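Local structure of diaminopropionate ammonia-lyase (Escherichia coli, 4D9I) at residues S21-Q26 against I198-M203; Q87-K92 against Q132-N137; Y93-E98 against E103-A108; H226-A231 against G345-V350; Q308-Q313 against E361-N366. The protein catalyses the pyridoxal-phosphate-dependent alpha,beta-elimination of both L- and D-2,3-diaminopropionate to pyruvate and ammonia, working as a homodimer. One frame throughout, in Å; residues are numbered along the deposited sequence.

Contact 1. Residues S21-Q26 against I198-M203; sequences SPLFSQ and IPTWIM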
# COMPACT_ATOMS: atom_id res chain seq x y z
N SER B 21 2.14 27.81 27.58
CA SER B 21 0.86 28.52 27.53
C SER B 21 -0.15 27.90 28.50
O SER B 21 -0.61 26.78 28.28
CB SER B 21 0.30 28.48 26.10
OG SER B 21 -1.04 28.97 26.02
N PRO B 22 -0.51 28.62 29.58
CA PRO B 22 -1.54 28.10 30.49
C PRO B 22 -2.89 27.89 29.78
O PRO B 22 -3.66 27.04 30.21
CB PRO B 22 -1.67 29.20 31.54
CG PRO B 22 -0.36 29.92 31.52
CD PRO B 22 0.07 29.88 30.08
N LEU B 23 -3.15 28.67 28.74
CA LEU B 23 -4.37 28.57 27.92
C LEU B 23 -4.51 27.25 27.14
O LEU B 23 -5.61 26.69 27.05
CB LEU B 23 -4.47 29.77 26.96
CG LEU B 23 -5.89 30.06 26.43
CD1 LEU B 23 -6.91 30.09 27.56
CD2 LEU B 23 -5.94 31.36 25.63
N PHE B 24 -3.41 26.76 26.57
CA PHE B 24 -3.39 25.47 25.85
C PHE B 24 -2.55 24.44 26.60
O PHE B 24 -1.43 24.14 26.20
CB PHE B 24 -2.90 25.65 24.38
CG PHE B 24 -3.66 26.71 23.61
CD1 PHE B 24 -5.01 26.54 23.28
CD2 PHE B 24 -3.03 27.90 23.25
CE1 PHE B 24 -5.71 27.52 22.60
CE2 PHE B 24 -3.74 28.91 22.58
CZ PHE B 24 -5.08 28.72 22.25
N SER B 25 -3.11 23.88 27.68
CA SER B 25 -2.39 22.97 28.58
C SER B 25 -3.17 21.71 28.94
O SER B 25 -4.23 21.45 28.40
CB SER B 25 -1.99 23.71 29.86
OG SER B 25 -3.12 23.93 30.69
N GLN B 26 -2.64 20.92 29.87
CA GLN B 26 -3.30 19.69 30.32
C GLN B 26 -4.75 19.82 30.82
O GLN B 26 -5.59 18.98 30.50
CB GLN B 26 -2.46 19.03 31.40
CG GLN B 26 -1.41 18.10 30.83
CD GLN B 26 -0.47 17.57 31.89
OE1 GLN B 26 0.43 18.28 32.35
NE2 GLN B 26 -0.65 16.32 32.26
N ILE B 198 -13.54 31.72 19.50
CA ILE B 198 -13.85 30.48 18.80
C ILE B 198 -12.59 29.65 18.46
O ILE B 198 -12.50 28.49 18.84
CB ILE B 198 -14.82 30.72 17.60
CG1 ILE B 198 -16.21 31.08 18.13
CG2 ILE B 198 -14.87 29.49 16.67
CD1 ILE B 198 -17.07 31.90 17.18
N PRO B 199 -11.58 30.25 17.78
CA PRO B 199 -10.35 29.46 17.52
C PRO B 199 -9.61 28.96 18.78
O PRO B 199 -8.97 27.94 18.74
CB PRO B 199 -9.43 30.44 16.76
CG PRO B 199 -10.08 31.75 16.82
CD PRO B 199 -11.54 31.56 17.10
N THR B 200 -9.69 29.70 19.89
CA THR B 200 -9.18 29.20 21.15
C THR B 200 -9.89 27.89 21.54
O THR B 200 -9.23 26.90 21.87
CB THR B 200 -9.33 30.26 22.27
OG1 THR B 200 -8.52 31.40 21.92
CG2 THR B 200 -8.86 29.72 23.61
N TRP B 201 -11.23 27.87 21.47
CA TRP B 201 -11.96 26.64 21.81
C TRP B 201 -11.56 25.51 20.91
O TRP B 201 -11.41 24.36 21.36
CB TRP B 201 -13.46 26.84 21.74
CG TRP B 201 -14.07 27.58 22.91
CD1 TRP B 201 -13.70 27.51 24.25
CD2 TRP B 201 -15.23 28.48 22.88
NE1 TRP B 201 -14.51 28.31 25.02
CE2 TRP B 201 -15.45 28.91 24.27
CE3 TRP B 201 -16.07 28.96 21.88
CZ2 TRP B 201 -16.47 29.79 24.61
CZ3 TRP B 201 -17.10 29.85 22.25
CH2 TRP B 201 -17.29 30.25 23.58
N ILE B 202 -11.42 25.82 19.63
CA ILE B 202 -11.06 24.82 18.63
C ILE B 202 -9.71 24.18 18.96
O ILE B 202 -9.56 22.96 18.89
CB ILE B 202 -11.07 25.40 17.20
CG1 ILE B 202 -12.51 25.66 16.77
CG2 ILE B 202 -10.38 24.44 16.23
CD1 ILE B 202 -12.65 26.55 15.54
N MET B 203 -8.73 25.01 19.35
CA MET B 203 -7.39 24.53 19.65
C MET B 203 -7.33 23.73 20.93
O MET B 203 -6.60 22.74 21.02
CB MET B 203 -6.42 25.70 19.74
CG MET B 203 -6.10 26.27 18.37
SD MET B 203 -5.28 27.85 18.53
CE MET B 203 -3.68 27.31 19.14
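The aromatic contact is carried by Phe24, whose ring lies against Met203 of helix 197-206 in a Met-aromatic arrangement. The methyl CE of Met203 sits over one face of the ring, 3.9 Å from the centroid of Phe24 and displaced toward its rim, a CH-pi contact; SD of Met203 approaches the same ring obliquely. A bend at the last torsion of Met203 (chi3 71°) folds the methyl over the face while its CB packs on Phe24 CE1 at 3.5 Å. In the plane of the ring, the carbonyl O of Thr200 lies at the edge, 3.6 Å from Phe24 CE1. Aliphatic packing completes the interface: Thr200 CG2 touches Leu23 CD2 at 3.9 Å, while Thr200 OG1 is hydrogen-bonded to the carbonyl O of Thr196, just ahead of the helix. With an alanine here instead of Phe24, the Met203 methyl would probably lose the aromatic face it lies on, opening a gap beside Thr200. Within the loop, Phe24 N and Ser21 OG (3.3 Å) form an ST motif. The loop between strand 8-12 and helix 26-36 is thus laid on helix 197-206, with Leu297 of helix 296-305 touching both Thr200 and Met203, and Ala235 of helix 235-248 touching Met203.

Contact 2. Residues Q87-K92 against Q132-N137; sequences QLLCEK and QQLGQN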
# COMPACT_ATOMS: atom_id res chain seq x y z
N GLN B 87 -19.74 24.96 22.88
CA GLN B 87 -19.45 26.13 23.72
C GLN B 87 -20.33 27.33 23.35
O GLN B 87 -20.90 28.01 24.23
CB GLN B 87 -17.97 26.52 23.63
CG GLN B 87 -16.97 25.50 24.21
CD GLN B 87 -16.73 25.70 25.70
OE1 GLN B 87 -15.83 25.09 26.29
NE2 GLN B 87 -17.52 26.54 26.32
N LEU B 88 -20.46 27.59 22.05
CA LEU B 88 -21.27 28.71 21.57
C LEU B 88 -22.75 28.52 21.89
O LEU B 88 -23.44 29.47 22.30
CB LEU B 88 -21.08 28.93 20.06
CG LEU B 88 -19.76 29.54 19.53
CD1 LEU B 88 -19.58 29.21 18.04
CD2 LEU B 88 -19.69 31.05 19.75
N LEU B 89 -23.25 27.29 21.72
CA LEU B 89 -24.64 26.99 22.03
C LEU B 89 -24.91 27.14 23.54
O LEU B 89 -25.89 27.78 23.95
CB LEU B 89 -25.07 25.62 21.51
CG LEU B 89 -26.59 25.50 21.35
CD1 LEU B 89 -27.09 26.46 20.26
CD2 LEU B 89 -27.06 24.08 21.08
N CYS B 90 -24.01 26.59 24.36
CA CYS B 90 -24.14 26.73 25.81
C CYS B 90 -24.14 28.18 26.26
O CYS B 90 -24.92 28.58 27.14
CB CYS B 90 -23.06 25.92 26.53
SG CYS B 90 -23.41 24.14 26.44
N GLU B 91 -23.27 28.98 25.64
CA GLU B 91 -23.20 30.41 25.91
C GLU B 91 -24.53 31.12 25.59
O GLU B 91 -25.03 31.91 26.39
CB GLU B 91 -22.05 31.03 25.12
CG GLU B 91 -21.44 32.27 25.77
CD GLU B 91 -20.08 32.59 25.17
OE1 GLU B 91 -20.06 32.99 23.98
OE2 GLU B 91 -19.05 32.44 25.88
N LYS B 92 -25.11 30.83 24.42
CA LYS B 92 -26.39 31.43 24.04
C LYS B 92 -27.51 30.99 24.99
O LYS B 92 -28.25 31.83 25.48
CB LYS B 92 -26.75 31.07 22.60
CG LYS B 92 -27.97 31.82 22.07
CD LYS B 92 -28.48 31.16 20.81
N GLN B 132 -25.57 19.56 12.67
CA GLN B 132 -26.58 18.51 12.44
C GLN B 132 -26.97 17.82 13.75
O GLN B 132 -28.15 17.73 14.08
CB GLN B 132 -26.12 17.47 11.40
CG GLN B 132 -27.25 16.57 10.87
CD GLN B 132 -26.76 15.41 9.99
OE1 GLN B 132 -25.62 14.97 10.09
NE2 GLN B 132 -27.65 14.90 9.15
N GLN B 133 -25.98 17.36 14.50
CA GLN B 133 -26.18 16.77 15.82
C GLN B 133 -27.03 17.63 16.77
O GLN B 133 -27.94 17.14 17.44
CB GLN B 133 -24.82 16.46 16.47
CG GLN B 133 -24.07 15.31 15.82
CD GLN B 133 -24.79 13.98 15.95
OE1 GLN B 133 -24.98 13.27 14.97
NE2 GLN B 133 -25.19 13.65 17.17
N LEU B 134 -26.71 18.92 16.84
CA LEU B 134 -27.37 19.80 17.80
C LEU B 134 -28.67 20.44 17.30
O LEU B 134 -29.27 21.29 17.98
CB LEU B 134 -26.39 20.87 18.31
CG LEU B 134 -25.20 20.30 19.09
CD1 LEU B 134 -24.37 21.42 19.70
CD2 LEU B 134 -25.65 19.30 20.15
N GLY B 135 -29.12 20.04 16.11
CA GLY B 135 -30.36 20.59 15.53
C GLY B 135 -30.26 22.06 15.15
O GLY B 135 -31.26 22.79 15.16
N GLN B 136 -29.05 22.50 14.82
CA GLN B 136 -28.79 23.87 14.38
C GLN B 136 -28.51 23.87 12.87
O GLN B 136 -28.46 22.82 12.25
CB GLN B 136 -27.59 24.47 15.14
CG GLN B 136 -27.65 24.39 16.67
CD GLN B 136 -28.93 24.98 17.24
OE1 GLN B 136 -29.34 26.09 16.88
NE2 GLN B 136 -29.57 24.25 18.16
N ASN B 137 -28.36 25.06 12.29
CA ASN B 137 -28.05 25.18 10.86
C ASN B 137 -26.58 25.47 10.59
O ASN B 137 -25.89 26.05 11.43
CB ASN B 137 -28.94 26.25 10.22
CG ASN B 137 -30.39 25.83 10.17
OD1 ASN B 137 -31.23 26.41 10.85
ND2 ASN B 137 -30.69 24.82 9.37
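The amide of Gln136, which packs against Leu89, is gripped at both ends: NE2 of Gln136 donates to the carbonyl O of Leu134 at 3.0 Å, and OE1 accepts from the backbone N of Met113. The first bond is bent, 143° at the hydrogen, and comes from above the carbonyl plane of Leu134. It spans a Schellman motif that ends helix 122-133, in which Gly135 with positive phi is the C-prime residue and its N returns to Gln132 O at 3.2 Å. Gln136 folds back over this turn because its chain bends at chi2 (-54°), bringing the amide against the isobutyl group of Leu89 on helix 81-93. Leu89 reaches out with CG anti to the backbone nitrogen (chi1 -159°); its CD1 presses on the amide carbon CD of Gln136, while CD2 also reaches Leu134. Replacing Gln136 by alanine is likely to leave Met113 N without this acceptor, Leu134 O without its amide donor and the Leu89 methyls uncovered on that side. Met113 also touches Leu89, and Phe115 of strand 114-118 packs on Gln136. The two leucines slide past each other in opposite directions, Leu89 CD2 lying 4.0 Å from Leu134 CD1.

Contact 3. Residues Y93-E98 against E103-A108; sequences YHLDIE and EHLKNA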
# COMPACT_ATOMS: atom_id res chain seq x y z
N TYR B 93 -27.60 29.69 25.26
CA TYR B 93 -28.69 29.15 26.08
C TYR B 93 -28.45 29.26 27.59
O TYR B 93 -29.26 28.77 28.37
CB TYR B 93 -29.01 27.70 25.71
CG TYR B 93 -29.52 27.48 24.30
CD1 TYR B 93 -29.99 28.55 23.52
CD2 TYR B 93 -29.57 26.20 23.75
CE1 TYR B 93 -30.46 28.34 22.23
CE2 TYR B 93 -30.03 25.98 22.47
CZ TYR B 93 -30.47 27.05 21.71
OH TYR B 93 -30.95 26.82 20.43
N HIS B 94 -27.36 29.91 27.99
CA HIS B 94 -27.00 30.08 29.40
C HIS B 94 -26.85 28.75 30.09
O HIS B 94 -27.38 28.53 31.18
CB HIS B 94 -27.99 31.00 30.13
CG HIS B 94 -27.97 32.44 29.65
ND1 HIS B 94 -26.83 33.09 29.37
CD2 HIS B 94 -29.01 33.35 29.42
CE1 HIS B 94 -27.12 34.35 28.97
NE2 HIS B 94 -28.45 34.50 29.01
N LEU B 95 -26.11 27.85 29.45
CA LEU B 95 -25.91 26.51 29.95
C LEU B 95 -24.46 26.33 30.37
O LEU B 95 -23.59 27.05 29.89
CB LEU B 95 -26.25 25.48 28.86
CG LEU B 95 -27.68 25.44 28.31
CD1 LEU B 95 -27.74 24.50 27.11
CD2 LEU B 95 -28.68 25.02 29.37
N ASP B 96 -24.22 25.37 31.25
CA ASP B 96 -22.88 25.01 31.68
C ASP B 96 -22.44 23.73 30.96
O ASP B 96 -22.89 22.63 31.31
CB ASP B 96 -22.83 24.83 33.21
CG ASP B 96 -21.41 24.57 33.73
OD1 ASP B 96 -21.19 24.75 34.93
OD2 ASP B 96 -20.51 24.19 32.96
N ILE B 97 -21.57 23.90 29.96
CA ILE B 97 -21.08 22.81 29.11
C ILE B 97 -20.39 21.68 29.91
O ILE B 97 -20.43 20.52 29.51
CB ILE B 97 -20.13 23.34 28.01
CG1 ILE B 97 -19.78 22.23 26.99
CG2 ILE B 97 -18.87 23.97 28.61
CD1 ILE B 97 -19.05 22.73 25.75
N GLU B 98 -19.78 22.03 31.04
CA GLU B 98 -19.05 21.09 31.88
C GLU B 98 -19.95 20.12 32.65
O GLU B 98 -19.50 19.05 33.06
CB GLU B 98 -18.20 21.86 32.88
CG GLU B 98 -17.09 22.68 32.27
CD GLU B 98 -16.13 23.20 33.32
OE1 GLU B 98 -15.96 22.50 34.35
OE2 GLU B 98 -15.55 24.29 33.13
N GLU B 103 -26.10 14.73 24.55
CA GLU B 103 -27.50 14.40 24.26
C GLU B 103 -28.46 15.40 24.88
O GLU B 103 -29.46 15.77 24.27
CB GLU B 103 -27.84 12.98 24.71
CG GLU B 103 -29.31 12.60 24.49
CD GLU B 103 -29.55 11.11 24.48
OE1 GLU B 103 -28.62 10.33 24.79
OE2 GLU B 103 -30.69 10.71 24.15
N HIS B 104 -28.16 15.85 26.10
CA HIS B 104 -28.94 16.95 26.69
C HIS B 104 -28.88 18.16 25.80
O HIS B 104 -29.89 18.85 25.61
CB HIS B 104 -28.48 17.28 28.10
CG HIS B 104 -28.98 16.31 29.15
ND1 HIS B 104 -28.18 15.83 30.12
CD2 HIS B 104 -30.23 15.74 29.35
CE1 HIS B 104 -28.88 14.99 30.90
NE2 HIS B 104 -30.14 14.93 30.43
N LEU B 105 -27.70 18.43 25.25
CA LEU B 105 -27.51 19.54 24.31
C LEU B 105 -28.29 19.34 23.01
O LEU B 105 -28.94 20.27 22.53
CB LEU B 105 -26.03 19.78 23.99
CG LEU B 105 -25.26 20.84 24.78
CD1 LEU B 105 -23.83 20.97 24.27
CD2 LEU B 105 -25.97 22.19 24.71
N LYS B 106 -28.19 18.14 22.44
CA LYS B 106 -28.92 17.78 21.22
C LYS B 106 -30.39 18.20 21.30
O LYS B 106 -30.93 18.82 20.38
CB LYS B 106 -28.82 16.28 20.93
CG LYS B 106 -27.43 15.82 20.47
CD LYS B 106 -27.40 14.34 20.11
CE LYS B 106 -27.98 14.09 18.72
NZ LYS B 106 -28.28 12.66 18.47
N ASN B 107 -31.02 17.89 22.44
CA ASN B 107 -32.43 18.17 22.66
C ASN B 107 -32.70 19.47 23.42
O ASN B 107 -33.80 19.67 23.91
CB ASN B 107 -33.07 16.99 23.40
CG ASN B 107 -33.05 15.72 22.58
OD1 ASN B 107 -33.57 15.68 21.46
ND2 ASN B 107 -32.44 14.68 23.12
N ALA B 108 -31.70 20.34 23.49
CA ALA B 108 -31.89 21.63 24.14
C ALA B 108 -32.90 22.48 23.37
O ALA B 108 -33.08 22.31 22.15
CB ALA B 108 -30.57 22.37 24.29
O HOH W 1 -32.35 24.53 19.99
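Tyr93 meets Ala108 through one side of its ring, CD2 of Tyr93 lying 4.0 Å from CB of Ala108, with CE2 almost as near; the methyl approaches obliquely. The phenol oxygen reaches farther. A water donates to Tyr93 OH at 2.7 Å and also to Ala108 O at 3.2 Å, bridging the two segments, and the same OH is hydrogen-bonded to the carbonyl of Glu111. Two partners thus hold the hydroxyl at the end of the ring. At His94, positive phi turns the chain in a Schellman motif that closes helix 81-93. Leu95 follows and directs its side chain toward 103-108. With CG anti to its own carbonyl carbon (chi1 -61°), it slides past Leu105 in the opposite direction, and CD1 of Leu95 comes to 3.8 Å from CD2 of Leu105. Leu100 touches both leucines, and Cys90 of helix 81-93 packs on Leu105. Farther along, Asp96 OD2 accepts from Glu98 N at 3.0 Å, on the anti side and tilted out of the carboxylate plane. The arrangement is thus a helix-to-helix connection: a Schellman motif ends helix 81-93, an Asx turn lies in the loop leading to the short helix 102-106, and the connecting loop packs on that helix.

Contact 4. Residues H226-A231 against G345-V350; sequences HVLLQA and GVLAAV
Leu228 lays its CD2 methyl against the branch point of Val346, with Leu228 CD2 4.0 Å from Val346 CB and 4.1 Å from Val346 CG1. The side chains meet at a slant, and CD2 is the leucine atom that touches. The valine offers CG1 from a position anti to its backbone nitrogen (chi1 166°), placing CG1 within reach of Leu228 CD2. Leu347, next on the helix, brings its CD2 to 4.3 Å from the same Leu228 CD2. The methyl is therefore shared by two successive helix residues. This is the helix-on-sheet packing of a fold type II PLP enzyme: strand 226-230 is an inner parallel strand of the larger mixed sheet, running between strands 254-260 and 370-375, and helix 338-352 covers one of its faces. All three residues are buried and the contact is wholly apolar, with no hydrogen bond between the segments. Its neighbours are of the same kind, since Ile256 and Val371 of the flanking strands touch Leu228, Val258 packs on Val346, and Leu365 meets Leu347. On the sheet's other face, Leu229 touches Val240 and Leu241 of helix 235-248.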
# COMPACT_ATOMS: atom_id res chain seq x y z
N HIS B 226 10.56 13.06 20.14
CA HIS B 226 10.21 13.94 19.02
C HIS B 226 8.73 13.97 18.76
O HIS B 226 8.03 13.02 19.08
CB HIS B 226 10.88 13.45 17.73
CG HIS B 226 12.38 13.50 17.76
ND1 HIS B 226 13.11 12.69 18.54
CD2 HIS B 226 13.28 14.33 17.10
CE1 HIS B 226 14.42 12.96 18.39
NE2 HIS B 226 14.53 13.98 17.51
N VAL B 227 8.27 15.07 18.16
CA VAL B 227 6.94 15.12 17.53
C VAL B 227 7.01 15.92 16.22
O VAL B 227 7.64 16.99 16.15
CB VAL B 227 5.84 15.64 18.49
CG1 VAL B 227 6.10 17.08 18.94
CG2 VAL B 227 4.45 15.50 17.86
N LEU B 228 6.43 15.34 15.17
CA LEU B 228 6.28 16.02 13.91
C LEU B 228 4.84 16.48 13.79
O LEU B 228 3.90 15.68 13.95
CB LEU B 228 6.69 15.14 12.72
CG LEU B 228 8.21 15.22 12.44
CD1 LEU B 228 8.99 14.40 13.47
CD2 LEU B 228 8.58 14.75 11.03
N LEU B 229 4.66 17.76 13.53
CA LEU B 229 3.34 18.34 13.46
C LEU B 229 3.20 19.11 12.15
O LEU B 229 3.85 20.14 11.94
CB LEU B 229 3.10 19.26 14.69
CG LEU B 229 3.06 18.59 16.07
CD1 LEU B 229 3.06 19.64 17.19
CD2 LEU B 229 1.84 17.68 16.19
N GLN B 230 2.33 18.63 11.27
CA GLN B 230 2.03 19.34 10.03
C GLN B 230 1.21 20.59 10.34
O GLN B 230 0.38 20.57 11.24
CB GLN B 230 1.31 18.45 9.00
CG GLN B 230 -0.02 17.83 9.44
CD GLN B 230 0.18 16.48 10.12
OE1 GLN B 230 0.65 16.43 11.25
NE2 GLN B 230 -0.18 15.41 9.44
N ALA B 231 1.45 21.68 9.61
CA ALA B 231 0.81 22.95 9.96
C ALA B 231 0.30 23.71 8.77
O ALA B 231 1.06 24.05 7.85
CB ALA B 231 1.76 23.82 10.75
N GLY B 345 5.93 11.31 5.94
CA GLY B 345 6.67 11.48 4.70
C GLY B 345 8.05 12.04 4.92
O GLY B 345 8.99 11.61 4.25
N VAL B 346 8.18 13.00 5.85
CA VAL B 346 9.48 13.62 6.11
C VAL B 346 10.51 12.56 6.54
O VAL B 346 11.64 12.55 6.05
CB VAL B 346 9.39 14.75 7.15
CG1 VAL B 346 10.78 15.15 7.65
CG2 VAL B 346 8.69 15.96 6.56
N LEU B 347 10.10 11.70 7.47
CA LEU B 347 11.00 10.65 7.97
C LEU B 347 11.44 9.73 6.84
O LEU B 347 12.61 9.32 6.77
CB LEU B 347 10.33 9.83 9.07
CG LEU B 347 9.90 10.55 10.35
CD1 LEU B 347 9.34 9.55 11.35
CD2 LEU B 347 11.09 11.27 10.94
N ALA B 348 10.51 9.41 5.95
CA ALA B 348 10.82 8.53 4.82
C ALA B 348 11.77 9.23 3.83
O ALA B 348 12.70 8.60 3.31
CB ALA B 348 9.54 8.09 4.12
N ALA B 349 11.54 10.53 3.59
CA ALA B 349 12.38 11.31 2.68
C ALA B 349 13.81 11.42 3.22
O ALA B 349 14.78 11.41 2.45
CB ALA B 349 11.80 12.71 2.47
N VAL B 350 13.92 11.56 4.53
CA VAL B 350 15.22 11.62 5.20
C VAL B 350 15.93 10.28 5.01
O VAL B 350 17.11 10.23 4.67
CB VAL B 350 15.05 11.92 6.71
CG1 VAL B 350 16.33 11.55 7.48
CG2 VAL B 350 14.66 13.39 6.94

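Contact 5. Residues Q308-Q313 against E361-N366; sequences QFISCQ and EKLALN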
# COMPACT_ATOMS: atom_id res chain seq x y z
N GLN B 308 12.12 23.13 15.54
CA GLN B 308 12.49 23.33 14.16
C GLN B 308 11.28 23.49 13.25
O GLN B 308 10.20 22.99 13.53
CB GLN B 308 13.33 22.14 13.67
CG GLN B 308 14.79 22.23 14.07
CD GLN B 308 15.52 20.91 13.92
OE1 GLN B 308 14.89 19.85 13.78
NE2 GLN B 308 16.84 20.95 13.95
N PHE B 309 11.49 24.19 12.15
CA PHE B 309 10.49 24.30 11.10
C PHE B 309 11.03 23.62 9.85
O PHE B 309 12.20 23.78 9.53
CB PHE B 309 10.22 25.77 10.80
CG PHE B 309 9.90 26.58 12.02
CD1 PHE B 309 10.79 27.54 12.48
CD2 PHE B 309 8.71 26.37 12.72
CE1 PHE B 309 10.50 28.30 13.61
CE2 PHE B 309 8.42 27.13 13.85
CZ PHE B 309 9.31 28.08 14.29
N ILE B 310 10.17 22.88 9.15
CA ILE B 310 10.53 22.26 7.88
C ILE B 310 9.63 22.77 6.75
O ILE B 310 8.41 22.83 6.89
CB ILE B 310 10.46 20.71 7.93
CG1 ILE B 310 11.65 20.15 8.73
CG2 ILE B 310 10.46 20.11 6.52
CD1 ILE B 310 11.67 18.65 8.90
N SER B 311 10.27 23.17 5.65
CA SER B 311 9.60 23.47 4.40
C SER B 311 9.95 22.37 3.41
O SER B 311 11.12 22.17 3.08
CB SER B 311 10.06 24.82 3.85
OG SER B 311 9.50 25.06 2.57
N CYS B 312 8.94 21.67 2.92
CA CYS B 312 9.20 20.52 2.06
C CYS B 312 8.43 20.48 0.74
O CYS B 312 7.37 21.11 0.59
CB CYS B 312 9.05 19.21 2.84
SG CYS B 312 7.35 18.80 3.24
N GLN B 313 9.01 19.75 -0.20
CA GLN B 313 8.41 19.42 -1.48
C GLN B 313 7.04 18.75 -1.28
O GLN B 313 6.89 17.94 -0.36
CB GLN B 313 9.35 18.44 -2.18
CG GLN B 313 9.11 18.31 -3.65
CD GLN B 313 10.33 17.82 -4.39
OE1 GLN B 313 11.43 17.75 -3.84
NE2 GLN B 313 10.15 17.51 -5.64
N GLU B 361 21.19 13.87 11.96
CA GLU B 361 21.91 14.65 12.97
C GLU B 361 21.25 15.99 13.24
O GLU B 361 21.08 16.36 14.40
CB GLU B 361 23.35 14.87 12.54
CG GLU B 361 24.20 13.63 12.63
CD GLU B 361 25.66 13.87 12.26
OE1 GLU B 361 26.17 15.00 12.43
OE2 GLU B 361 26.29 12.90 11.79
N LYS B 362 20.87 16.70 12.18
CA LYS B 362 20.17 17.98 12.28
C LYS B 362 18.88 17.80 13.07
O LYS B 362 18.58 18.58 13.98
CB LYS B 362 19.88 18.57 10.89
CG LYS B 362 19.17 19.92 10.86
CD LYS B 362 20.05 21.04 11.42
CE LYS B 362 19.59 22.41 10.94
NZ LYS B 362 20.31 23.51 11.64
N LEU B 363 18.14 16.74 12.75
CA LEU B 363 16.86 16.47 13.39
C LEU B 363 16.99 15.75 14.73
O LEU B 363 15.99 15.53 15.40
CB LEU B 363 15.91 15.70 12.45
CG LEU B 363 15.58 16.38 11.12
CD1 LEU B 363 15.01 15.39 10.10
CD2 LEU B 363 14.66 17.60 11.29
N ALA B 364 18.22 15.42 15.12
CA ALA B 364 18.50 14.67 16.35
C ALA B 364 17.77 13.32 16.39
O ALA B 364 17.42 12.80 17.45
CB ALA B 364 18.19 15.50 17.60
N LEU B 365 17.55 12.75 15.21
CA LEU B 365 17.08 11.37 15.11
C LEU B 365 18.24 10.38 15.22
O LEU B 365 19.24 10.49 14.50
CB LEU B 365 16.31 11.15 13.81
CG LEU B 365 15.11 12.11 13.67
CD1 LEU B 365 14.60 12.06 12.24
CD2 LEU B 365 14.00 11.75 14.65
N ASN B 366 18.11 9.42 16.12
CA ASN B 366 19.11 8.39 16.30
C ASN B 366 18.41 7.15 16.82
O ASN B 366 17.17 7.13 16.93
CB ASN B 366 20.22 8.87 17.26
CG ASN B 366 19.67 9.34 18.60
OD1 ASN B 366 18.58 8.93 19.01
ND2 ASN B 366 20.41 10.21 19.27
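Gln308 reaches from strand 308-312 to the last turn of helix 356-363, tying the sheet of this fold type II PLP enzyme to a helix end closed by a Schellman motif at Ala364. From CB the chain sets CG anti to the carbonyl carbon (chi1 -81°) and then runs extended, carrying the amide straight across to the helix. CB and CG serve as the stem; the contacts begin at the amide. Its carbon CD lies 3.8 Å from Lys362 O, and the nitrogen NE2 of Gln308 donates to that oxygen at 2.9 Å. The bond is nearly straight, 170° at the hydrogen, and Lys362 O lies almost in the plane of the amide, although the donor stands well above the carbonyl plane. NE2 also bonds to Asp12 OD1, and OE1 accepts from His254 NE2, so three partners fix the rotation of this buried group. Asp12, which lies outside both segments on strand 8-12, does double duty, its OD2 forming a salt bridge with Lys362 NZ. The aliphatic part of Lys362 runs by the amide, its CD 4.1 Å from Gln308 NE2. On the apolar side, the CD2 methyl of Leu363 touches both Gln308 and Ile310. Leu363 meets Ile310 at about a right angle, CD1 of Ile310 being 4.0 Å from CD2 of Leu363. Ile10 of strand 8-12 touches all three residues, and Val350 of helix 338-352 packs on Leu363. That same methyl, CD2 of Leu363, also rests 3.4 Å from Gln308 OE1.

From the N terminus, contact 1 closes a long loop between the segment after strand 8-12 and helix 197-206. Contact 2 is nested inside it, and contact 3 inside contact 2, where helices 81-93 and 102-106 follow each other. Contacts 2 and 3 lie about 8 Å apart between centres and touch, helix 81-93 running directly into the loop of contact 3; Trp201 and Ile198 of contact 1 reach helix 81-93 of contact 2. Contacts 4 and 5 come later in the chain and cross, their segments alternating. Both join the larger mixed sheet to the consecutive helices 338-352 and 356-363, on the opposite side of the chain's centre from contacts 2 and 3.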